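Local coordinates for protein putative glutathionylspermidine synthase (Methylobacillus flagellatus, PDB 3N6X) that probably acts as an ATP-dependent ligase of the circularly permuted ATP-grasp family, perhaps a glutathionylspermidine synthase, at residues P71-P76 with C414-E419; V75-S80 with R425-R430. All coordinates share one frame; numbering follows the deposited sequence.

Contacts 1 and 2 start from one continuous run of chain: residues 71-76 form a loop that leads into strand 77-79, and V75 and P76 are common to the first segments of the two contacts. Their partners, strands 413-418 and 423-435, follow each other in sequence and pair antiparallel in the same mixed sheet. The contact centres are about 10 Å apart, on the same side of the chain's centre, from which they lie about 21 and 15 Å respectively. A probable hydrogen bond from C414 N to R425 O, 2.7 Å long, joins them directly, and C414 CB packs at 3.7 Å from V427 CG1. Contact 1 joins the loop to strand 413-418, and contact 2 joins R77 and L79 to strand 423-435.

Contact 1. Residues P71-P76 with C414-E419; sequences PFDVVP and CPTLVE
D73 and L417 make the polar link between the loop 71-76 and strand 413-418, and the aspartate can be followed outward atom by atom. Its CB lies 4.2 Å from T416 CG2. With CG anti to the backbone N (chi1 -172°), the carboxyl carbon comes closer to that methyl, CG to CG2 3.4 Å, so the methyl of T416 lies against the carboxylate. At the tip the two oxygens divide their work. OD1 accepts the backbone hydrogen bond from L417 N at 3.1 Å, with an N-H...O angle of 151°; the donor arrives on the syn side, 17° out of the carboxylate plane. OD1 also lies 3.3 Å from T416 CG2, and the nearby carboxylate of E45, which bonds V74 N, may affect its ionisation. OD2 forms a salt bridge with K467 and takes a weak bond from V75 N within its own loop. An alanine at D73 would probably leave L417 N without this acceptor and K467 without its carboxylate partner.

Here the loop that leads into strand 77-79 packs against strand 413-418 of the mixed sheet in this circularly permuted ATP-grasp family member. K467 belongs to strand 464-471, the parallel neighbour of 77-79, and its NZ also bonds V75 O and P415 O, so one ammonium group is gripped from both segments.

V75 crosses P415 at about a right angle and packs on its carbonyl, CB to O 3.3 Å. The aliphatic contacts are V75 CG1 with P415 CB, 4.2 Å, and those of L417 CD1, which lies 3.8 Å from V74 CG2 and 4.2 Å from V75 CG2. P76 points away from strand 413-418, and its side chain touches W470 and M180, while its carbonyl oxygen bonds the hydroxyl of Y24.

Contact 2. Residues V75-S80 with R425-R430; sequences VPRILS and RHVDLR
R77 and V427 are the residues with the nearest CA atoms, 8.7 Å apart; the short axes of strand 77-79 and of the 425-430 part of strand 423-435 come within 10.3 Å at a crossing angle of -57°, too far apart for main-chain pairing. Both strands nevertheless belong to one mixed sheet of the ATP-grasp fold: strand 77-79 pairs with 464-471, that with 446-450, and that in turn with 423-435. Side chains from the first and last of these strands meet.

R77 is bent at its second torsion (chi2 85°), which turns CD away from an extended course, and the side chain then reaches V427 tip to tip. V427 CG2 lies over one guanidinium face, 3.3 Å above the plane and offset toward the rim, with NH1 its nearest atom at 3.4 Å. D428 O stands at the guanidinium edge in plane, 4.0 Å from NH1. The charge of R77 is met by E12 through NH2, and that of D428 by R448. L429 brings CD1 obliquely to 3.7 Å from R77 NH1, while its other methyl, CD2, meets L79 CD1 tip to tip at 3.8 Å.

Contact 1. Residues P71-P76 with C414-E419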
loop_
_atom_site.group_PDB
_atom_site.type_symbol
_atom_site.label_atom_id
_atom_site.label_comp_id
_atom_site.label_asym_id
_atom_site.label_seq_id
_atom_site.Cartn_x
_atom_site.Cartn_y
_atom_site.Cartn_z
ATOM N N PRO A 71 -2.779 15.477 -9.084
ATOM C CA PRO A 71 -3.818 15.509 -10.130
ATOM C C PRO A 71 -4.774 14.314 -10.077
ATOM O O PRO A 71 -4.384 13.218 -9.687
ATOM C CB PRO A 71 -3.017 15.532 -11.438
ATOM C CG PRO A 71 -1.650 15.963 -11.055
ATOM C CD PRO A 71 -1.424 15.459 -9.671
ATOM N N PHE A 72 -6.031 14.543 -10.457
ATOM C CA PHE A 72 -7.055 13.513 -10.483
ATOM C C PHE A 72 -7.602 13.336 -11.895
ATOM O O PHE A 72 -7.878 14.326 -12.576
ATOM C CB PHE A 72 -8.188 13.854 -9.499
ATOM C CG PHE A 72 -9.318 12.851 -9.475
ATOM C CD1 PHE A 72 -9.154 11.605 -8.880
ATOM C CD2 PHE A 72 -10.554 13.158 -10.037
ATOM C CE1 PHE A 72 -10.197 10.675 -8.866
ATOM C CE2 PHE A 72 -11.603 12.230 -10.010
ATOM C CZ PHE A 72 -11.420 10.999 -9.421
ATOM N N ASP A 73 -7.716 12.080 -12.347
ATOM C CA ASP A 73 -8.292 11.746 -13.644
ATOM C C ASP A 73 -9.694 11.169 -13.419
ATOM O O ASP A 73 -9.887 10.348 -12.512
ATOM C CB ASP A 73 -7.410 10.752 -14.399
ATOM C CG ASP A 73 -7.862 10.506 -15.825
ATOM O OD1 ASP A 73 -7.706 11.427 -16.668
ATOM O OD2 ASP A 73 -8.305 9.374 -16.122
ATOM N N VAL A 74 -10.677 11.618 -14.222
ATOM C CA VAL A 74 -12.088 11.232 -14.056
ATOM C C VAL A 74 -12.474 9.907 -14.717
ATOM O O VAL A 74 -13.624 9.477 -14.589
ATOM C CB VAL A 74 -13.081 12.389 -14.389
ATOM C CG1 VAL A 74 -12.792 13.625 -13.531
ATOM C CG2 VAL A 74 -13.053 12.741 -15.877
ATOM N N VAL A 75 -11.530 9.247 -15.411
ATOM C CA VAL A 75 -11.822 7.937 -16.007
ATOM C C VAL A 75 -11.518 6.858 -14.962
ATOM O O VAL A 75 -10.363 6.721 -14.543
ATOM C CB VAL A 75 -11.076 7.686 -17.339
ATOM C CG1 VAL A 75 -11.601 6.423 -18.026
ATOM C CG2 VAL A 75 -11.186 8.895 -18.268
ATOM N N PRO A 76 -12.552 6.160 -14.429
ATOM C CA PRO A 76 -12.286 5.184 -13.368
ATOM C C PRO A 76 -11.557 3.944 -13.863
ATOM O O PRO A 76 -11.632 3.589 -15.047
ATOM C CB PRO A 76 -13.684 4.833 -12.855
ATOM C CG PRO A 76 -14.574 5.048 -14.032
ATOM C CD PRO A 76 -13.992 6.219 -14.765
ATOM N N CYS A 414 -4.590 2.400 -18.763
ATOM C CA CYS A 414 -5.975 2.729 -18.484
ATOM C C CYS A 414 -6.303 4.024 -19.221
ATOM O O CYS A 414 -5.498 4.966 -19.182
ATOM C CB CYS A 414 -6.199 2.865 -16.978
ATOM S SG CYS A 414 -7.890 3.320 -16.508
ATOM N N PRO A 415 -7.459 4.091 -19.939
ATOM C CA PRO A 415 -7.803 5.329 -20.661
ATOM C C PRO A 415 -7.750 6.532 -19.753
ATOM O O PRO A 415 -8.280 6.502 -18.651
ATOM C CB PRO A 415 -9.211 5.058 -21.167
ATOM C CG PRO A 415 -9.277 3.598 -21.273
ATOM C CD PRO A 415 -8.503 3.067 -20.118
ATOM N N THR A 416 -6.986 7.527 -20.157
ATOM C CA THR A 416 -6.729 8.710 -19.361
ATOM C C THR A 416 -6.851 9.928 -20.251
ATOM O O THR A 416 -6.399 9.903 -21.405
ATOM C CB THR A 416 -5.321 8.597 -18.733
ATOM O OG1 THR A 416 -5.143 7.280 -18.209
ATOM C CG2 THR A 416 -5.071 9.627 -17.640
ATOM N N LEU A 417 -7.464 10.998 -19.732
ATOM C CA LEU A 417 -7.622 12.230 -20.489
ATOM C C LEU A 417 -6.310 13.006 -20.557
ATOM O O LEU A 417 -5.815 13.494 -19.535
ATOM C CB LEU A 417 -8.756 13.096 -19.911
ATOM C CG LEU A 417 -10.170 12.618 -20.233
ATOM C CD1 LEU A 417 -11.119 12.976 -19.130
ATOM C CD2 LEU A 417 -10.653 13.184 -21.552
ATOM N N VAL A 418 -5.714 13.055 -21.760
ATOM C CA VAL A 418 -4.453 13.763 -22.035
ATOM C C VAL A 418 -4.700 14.918 -23.047
ATOM O O VAL A 418 -5.840 15.113 -23.475
ATOM C CB VAL A 418 -3.327 12.791 -22.502
ATOM C CG1 VAL A 418 -3.013 11.755 -21.423
ATOM C CG2 VAL A 418 -3.691 12.111 -23.819
ATOM N N GLU A 419 -3.640 15.695 -23.394
ATOM C CA GLU A 419 -3.728 16.839 -24.323
ATOM C C GLU A 419 -4.407 16.488 -25.668
ATOM O O GLU A 419 -5.304 17.211 -26.107
ATOM C CB GLU A 419 -2.340 17.457 -24.561
#

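Contact 2. Residues V75-S80 with R425-R430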
loop_
_atom_site.group_PDB
_atom_site.type_symbol
_atom_site.label_atom_id
_atom_site.label_comp_id
_atom_site.label_asym_id
_atom_site.label_seq_id
_atom_site.Cartn_x
_atom_site.Cartn_y
_atom_site.Cartn_z
ATOM N N VAL A 75 -11.530 9.247 -15.411
ATOM C CA VAL A 75 -11.822 7.937 -16.007
ATOM C C VAL A 75 -11.518 6.858 -14.962
ATOM O O VAL A 75 -10.363 6.721 -14.543
ATOM C CB VAL A 75 -11.076 7.686 -17.339
ATOM C CG1 VAL A 75 -11.601 6.423 -18.026
ATOM C CG2 VAL A 75 -11.186 8.895 -18.268
ATOM N N PRO A 76 -12.552 6.160 -14.429
ATOM C CA PRO A 76 -12.286 5.184 -13.368
ATOM C C PRO A 76 -11.557 3.944 -13.863
ATOM O O PRO A 76 -11.632 3.589 -15.047
ATOM C CB PRO A 76 -13.684 4.833 -12.855
ATOM C CG PRO A 76 -14.574 5.048 -14.032
ATOM C CD PRO A 76 -13.992 6.219 -14.765
ATOM N N ARG A 77 -10.868 3.275 -12.946
ATOM C CA ARG A 77 -10.243 1.995 -13.201
ATOM C C ARG A 77 -11.301 0.962 -12.803
ATOM O O ARG A 77 -11.614 0.834 -11.623
ATOM C CB ARG A 77 -8.962 1.866 -12.341
ATOM C CG ARG A 77 -8.316 0.508 -12.373
ATOM C CD ARG A 77 -7.398 0.368 -13.562
ATOM N NE ARG A 77 -6.787 -0.954 -13.620
ATOM C CZ ARG A 77 -5.688 -1.298 -12.954
ATOM N NH1 ARG A 77 -5.093 -0.426 -12.144
ATOM N NH2 ARG A 77 -5.189 -2.522 -13.072
ATOM N N ILE A 78 -11.965 0.348 -13.788
ATOM C CA ILE A 78 -13.074 -0.582 -13.499
ATOM C C ILE A 78 -12.604 -2.020 -13.487
ATOM O O ILE A 78 -11.933 -2.446 -14.414
ATOM C CB ILE A 78 -14.302 -0.372 -14.454
ATOM C CG1 ILE A 78 -14.621 1.135 -14.648
ATOM C CG2 ILE A 78 -15.531 -1.134 -13.939
ATOM C CD1 ILE A 78 -15.645 1.446 -15.754
ATOM N N LEU A 79 -12.967 -2.773 -12.428
ATOM C CA LEU A 79 -12.639 -4.194 -12.292
ATOM C C LEU A 79 -13.915 -4.976 -12.095
ATOM O O LEU A 79 -14.790 -4.533 -11.360
ATOM C CB LEU A 79 -11.680 -4.432 -11.096
ATOM C CG LEU A 79 -10.339 -3.655 -11.119
ATOM C CD1 LEU A 79 -9.672 -3.680 -9.756
ATOM C CD2 LEU A 79 -9.390 -4.204 -12.184
ATOM N N SER A 80 -14.048 -6.126 -12.769
ATOM C CA SER A 80 -15.248 -6.956 -12.647
ATOM C C SER A 80 -15.287 -7.683 -11.319
ATOM O O SER A 80 -14.253 -7.824 -10.656
ATOM C CB SER A 80 -15.333 -7.956 -13.804
ATOM O OG SER A 80 -14.350 -8.976 -13.710
ATOM N N ARG A 425 -2.653 5.288 -20.562
ATOM C CA ARG A 425 -1.605 5.662 -19.606
ATOM C C ARG A 425 -1.401 4.559 -18.567
ATOM O O ARG A 425 -2.347 3.847 -18.227
ATOM C CB ARG A 425 -1.900 7.012 -18.935
ATOM C CG ARG A 425 -1.770 8.217 -19.877
ATOM C CD ARG A 425 -0.352 8.399 -20.387
ATOM N NE ARG A 425 -0.196 9.608 -21.199
ATOM C CZ ARG A 425 -0.345 9.645 -22.522
ATOM N NH1 ARG A 425 -0.719 8.558 -23.185
ATOM N NH2 ARG A 425 -0.154 10.777 -23.185
ATOM N N HIS A 426 -0.158 4.394 -18.095
ATOM C CA HIS A 426 0.197 3.334 -17.149
ATOM C C HIS A 426 -0.378 3.563 -15.750
ATOM O O HIS A 426 -0.329 4.676 -15.226
ATOM C CB HIS A 426 1.721 3.129 -17.107
ATOM C CG HIS A 426 2.300 2.673 -18.416
ATOM N ND1 HIS A 426 1.993 1.428 -18.952
ATOM C CD2 HIS A 426 3.152 3.309 -19.253
ATOM C CE1 HIS A 426 2.653 1.357 -20.096
ATOM N NE2 HIS A 426 3.368 2.462 -20.319
ATOM N N VAL A 427 -0.939 2.501 -15.159
ATOM C CA VAL A 427 -1.536 2.550 -13.813
ATOM C C VAL A 427 -1.007 1.436 -12.917
ATOM O O VAL A 427 -0.622 0.362 -13.405
ATOM C CB VAL A 427 -3.099 2.488 -13.853
ATOM C CG1 VAL A 427 -3.702 3.785 -14.374
ATOM C CG2 VAL A 427 -3.591 1.285 -14.660
ATOM N N ASP A 428 -1.117 1.638 -11.605
ATOM C CA ASP A 428 -0.897 0.582 -10.633
ATOM C C ASP A 428 -2.035 0.599 -9.596
ATOM O O ASP A 428 -2.821 1.557 -9.563
ATOM C CB ASP A 428 0.515 0.625 -10.019
ATOM C CG ASP A 428 0.727 1.597 -8.881
ATOM O OD1 ASP A 428 -0.159 2.437 -8.645
ATOM O OD2 ASP A 428 1.797 1.533 -8.243
ATOM N N LEU A 429 -2.161 -0.474 -8.804
ATOM C CA LEU A 429 -3.277 -0.650 -7.892
ATOM C C LEU A 429 -2.818 -1.002 -6.475
ATOM O O LEU A 429 -2.029 -1.936 -6.295
ATOM C CB LEU A 429 -4.162 -1.783 -8.459
ATOM C CG LEU A 429 -5.612 -1.805 -8.019
ATOM C CD1 LEU A 429 -6.413 -0.686 -8.697
ATOM C CD2 LEU A 429 -6.238 -3.149 -8.313
ATOM N N ARG A 430 -3.340 -0.294 -5.465
ATOM C CA ARG A 430 -3.045 -0.625 -4.076
ATOM C C ARG A 430 -4.306 -0.921 -3.230
ATOM O O ARG A 430 -4.872 -0.011 -2.629
ATOM C CB ARG A 430 -2.149 0.432 -3.393
ATOM C CG ARG A 430 -1.674 -0.016 -1.991
ATOM C CD ARG A 430 -1.078 1.109 -1.167
ATOM N NE ARG A 430 0.364 1.239 -1.386
ATOM C CZ ARG A 430 1.188 1.887 -0.570
ATOM N NH1 ARG A 430 0.725 2.457 0.536
ATOM N NH2 ARG A 430 2.480 1.968 -0.851
#